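Local coordinates for protein tyrosine--tRNA ligase, mitochondrial (Emericella nidulans, PDB 5IHX) that probably attaches L-tyrosine to mitochondrial tRNA(Tyr) at the expense of ATP, the chain holding the class I catalytic domain with tyrosine bound, at residues A[66-71]-A[233-238]. Sequence-based numbering, arbitrary orientation.
Sequences VGIYAG and CQVQVG. With TYR (tyrosine), chain C.
Gln236 CG sits over one face of the Tyr69 ring, 4.0 Å from its centroid in a CH-pi contact. CG is anti to the backbone N (chi1 177°) and the chain stays extended beyond it, which carries the amide up to the phenol end, its plane turned 29° from the ring. A glutamine suits this place because its chain is long enough to lay CG on the ring and still present OE1 to Gln221 and a water. That water also accepts from Gly71 N (3.0 Å) and donates to Val237 O, bridging the strands where Gly71 N and Val237 O stand too far apart to bond directly. Cys233 SG meets the ring obliquely, 3.5 Å from Tyr69 CD2, and Trp225 packs edge-to-face with the same ring. Tyr69 OH donates to OH of the bound tyrosine (3.2 Å), while Gly71, without a side chain, lets CD1 of that ligand come within 3.5 Å of Gly71 CA. The strands are parallel neighbours in the central sheet of the class I Rossmann-like catalytic domain, hydrogen-bonded through Val235 N to Gly67 O, Tyr69 N to Val235 O, and Val237 N to Tyr69 O (2.9 Å, 170° at the hydrogen). On the sheet face opposite Tyr69 and Gln236, Ile68 CD1 touches CG1 of both Val235 and Val237, each at 3.9 Å; these branched aliphatics suit extended backbone and pack against Phe279 of the adjoining strand 277-280.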
ATOM      1  N   VAL A  66      14.057  16.548 -23.245  1.00 35.74           N
ATOM      2  CA  VAL A  66      13.525  15.749 -22.142  1.00 38.35           C
ATOM      3  C   VAL A  66      12.311  14.926 -22.537  1.00 36.74           C
ATOM      4  O   VAL A  66      11.571  15.281 -23.458  1.00 31.96           O
ATOM      5  CB  VAL A  66      13.123  16.629 -20.936  1.00 38.20           C
ATOM      6  CG1 VAL A  66      14.324  17.362 -20.398  1.00 61.81           C
ATOM      7  CG2 VAL A  66      12.013  17.606 -21.321  1.00 30.92           C
ATOM      8  N   GLY A  67      12.112  13.826 -21.823  1.00 27.93           N
ATOM      9  CA  GLY A  67      10.934  13.007 -22.007  1.00 27.11           C
ATOM     10  C   GLY A  67       9.735  13.613 -21.305  1.00 24.39           C
ATOM     11  O   GLY A  67       9.876  14.297 -20.290  1.00 29.89           O
ATOM     12  N   ILE A  68       8.552  13.370 -21.860  1.00 21.73           N
ATOM     13  CA  ILE A  68       7.309  13.864 -21.283  1.00 26.97           C
ATOM     14  C   ILE A  68       6.248  12.779 -21.401  1.00 28.05           C
ATOM     15  O   ILE A  68       6.247  12.026 -22.370  1.00 25.76           O
ATOM     16  CB  ILE A  68       6.825  15.154 -21.980  1.00 28.76           C
ATOM     17  CG1 ILE A  68       5.492  15.616 -21.390  1.00 32.19           C
ATOM     18  CG2 ILE A  68       6.705  14.936 -23.485  1.00 38.89           C
ATOM     19  CD1 ILE A  68       5.090  17.018 -21.812  1.00 37.59           C
ATOM     20  N   TYR A  69       5.362  12.676 -20.412  1.00 25.71           N
ATOM     21  CA  TYR A  69       4.308  11.669 -20.469  1.00 24.31           C
ATOM     22  C   TYR A  69       2.973  12.178 -19.953  1.00 22.72           C
ATOM     23  O   TYR A  69       2.904  13.144 -19.191  1.00 27.20           O
ATOM     24  CB  TYR A  69       4.716  10.415 -19.684  1.00 20.75           C
ATOM     25  CG  TYR A  69       4.303  10.392 -18.225  1.00 27.52           C
ATOM     26  CD1 TYR A  69       3.135   9.752 -17.828  1.00 33.72           C
ATOM     27  CD2 TYR A  69       5.092  10.979 -17.243  1.00 30.06           C
ATOM     28  CE1 TYR A  69       2.751   9.714 -16.501  1.00 26.71           C
ATOM     29  CE2 TYR A  69       4.717  10.942 -15.905  1.00 29.34           C
ATOM     30  CZ  TYR A  69       3.546  10.305 -15.543  1.00 41.69           C
ATOM     31  OH  TYR A  69       3.163  10.262 -14.220  1.00 40.56           O
ATOM     32  N   ALA A  70       1.913  11.519 -20.414  1.00 27.22           N
ATOM     33  CA  ALA A  70       0.562  11.756 -19.933  1.00 28.42           C
ATOM     34  C   ALA A  70      -0.070  10.411 -19.620  1.00 29.86           C
ATOM     35  O   ALA A  70       0.159   9.436 -20.335  1.00 25.08           O
ATOM     36  CB  ALA A  70      -0.252  12.504 -20.963  1.00 27.14           C
ATOM     37  N   GLY A  71      -0.851  10.363 -18.546  1.00 29.97           N
ATOM     38  CA  GLY A  71      -1.490   9.131 -18.120  1.00 26.87           C
ATOM     39  C   GLY A  71      -2.985   9.131 -18.370  1.00 30.78           C
ATOM     40  O   GLY A  71      -3.618  10.185 -18.403  1.00 32.14           O
ATOM     41  N   CYS A 233      12.204  10.553 -18.396  1.00 38.73           N
ATOM     42  CA  CYS A 233      10.917  11.239 -18.453  1.00 32.84           C
ATOM     43  C   CYS A 233      10.783  12.268 -17.332  1.00 33.27           C
ATOM     44  O   CYS A 233      10.171  12.011 -16.293  1.00 34.50           O
ATOM     45  CB  CYS A 233       9.776  10.233 -18.380  1.00 41.08           C
ATOM     46  SG  CYS A 233       8.193  10.935 -18.809  1.00 45.92           S
ATOM     47  N   GLN A 234      11.349  13.447 -17.566  1.00 34.20           N
ATOM     48  CA  GLN A 234      11.434  14.480 -16.543  1.00 28.53           C
ATOM     49  C   GLN A 234      10.130  15.263 -16.363  1.00 33.58           C
ATOM     50  O   GLN A 234       9.897  15.840 -15.299  1.00 33.97           O
ATOM     51  CB  GLN A 234      12.575  15.439 -16.892  1.00 34.82           C
ATOM     52  CG  GLN A 234      12.899  16.459 -15.818  1.00 43.35           C
ATOM     53  CD  GLN A 234      14.082  17.328 -16.189  1.00 36.07           C
ATOM     54  OE1 GLN A 234      14.950  16.915 -16.955  1.00 36.12           O
ATOM     55  NE2 GLN A 234      14.123  18.538 -15.644  1.00 39.75           N
ATOM     56  N   VAL A 235       9.282  15.266 -17.390  1.00 28.62           N
ATOM     57  CA  VAL A 235       8.076  16.096 -17.391  1.00 23.73           C
ATOM     58  C   VAL A 235       6.787  15.276 -17.457  1.00 25.98           C
ATOM     59  O   VAL A 235       6.731  14.248 -18.129  1.00 29.36           O
ATOM     60  CB  VAL A 235       8.087  17.091 -18.577  1.00 28.36           C
ATOM     61  CG1 VAL A 235       6.896  18.042 -18.499  1.00 30.38           C
ATOM     62  CG2 VAL A 235       9.391  17.878 -18.605  1.00 34.30           C
ATOM     63  N   GLN A 236       5.760  15.727 -16.738  1.00 20.88           N
ATOM     64  CA  GLN A 236       4.426  15.142 -16.848  1.00 29.10           C
ATOM     65  C   GLN A 236       3.410  16.206 -17.238  1.00 29.91           C
ATOM     66  O   GLN A 236       3.446  17.323 -16.725  1.00 26.95           O
ATOM     67  CB  GLN A 236       3.992  14.482 -15.537  1.00 30.08           C
ATOM     68  CG  GLN A 236       2.570  13.913 -15.597  1.00 27.87           C
ATOM     69  CD  GLN A 236       2.110  13.232 -14.312  1.00 34.96           C
ATOM     70  OE1 GLN A 236       0.974  12.765 -14.226  1.00 38.46           O
ATOM     71  NE2 GLN A 236       2.987  13.167 -13.314  1.00 33.92           N
ATOM     72  N   VAL A 237       2.506  15.844 -18.147  1.00 25.72           N
ATOM     73  CA  VAL A 237       1.376  16.695 -18.500  1.00 22.34           C
ATOM     74  C   VAL A 237       0.065  15.968 -18.208  1.00 25.95           C
ATOM     75  O   VAL A 237      -0.045  14.760 -18.407  1.00 27.01           O
ATOM     76  CB  VAL A 237       1.425  17.122 -19.987  1.00 29.89           C
ATOM     77  CG1 VAL A 237       1.447  15.907 -20.900  1.00 33.43           C
ATOM     78  CG2 VAL A 237       0.244  18.025 -20.329  1.00 33.13           C
ATOM     79  N   GLY A 238      -0.925  16.712 -17.725  1.00 27.76           N
ATOM     80  CA  GLY A 238      -2.227  16.147 -17.422  1.00 26.28           C
ATOM     81  C   GLY A 238      -3.342  17.154 -17.614  1.00 27.42           C
ATOM     82  O   GLY A 238      -3.095  18.303 -17.972  1.00 23.61           O
TER
HETATM   83  N   TYR C 501      -4.725   9.982 -12.573  1.00 56.37           N
HETATM   84  CA  TYR C 501      -4.929  10.391 -13.993  1.00 53.00           C
HETATM   85  C   TYR C 501      -6.411  10.569 -14.300  1.00 64.03           C
HETATM   86  O   TYR C 501      -6.792  11.341 -15.182  1.00 65.23           O
HETATM   87  CB  TYR C 501      -4.318   9.358 -14.940  1.00 42.72           C
HETATM   88  CG  TYR C 501      -2.898   8.988 -14.590  1.00 46.65           C
HETATM   89  CD1 TYR C 501      -1.872   9.921 -14.693  1.00 37.83           C
HETATM   90  CD2 TYR C 501      -2.579   7.709 -14.153  1.00 41.38           C
HETATM   91  CE1 TYR C 501      -0.573   9.589 -14.375  1.00 42.87           C
HETATM   92  CE2 TYR C 501      -1.283   7.368 -13.832  1.00 40.14           C
HETATM   93  CZ  TYR C 501      -0.283   8.312 -13.946  1.00 45.09           C
HETATM   94  OH  TYR C 501       1.010   7.979 -13.626  1.00 52.22           O
HETATM   95  OXT TYR C 501      -7.262   9.938 -13.674  1.00 60.43           O
HETATM   96  O   HOH W   1      -0.747  12.782 -16.765  1.00 32.71           O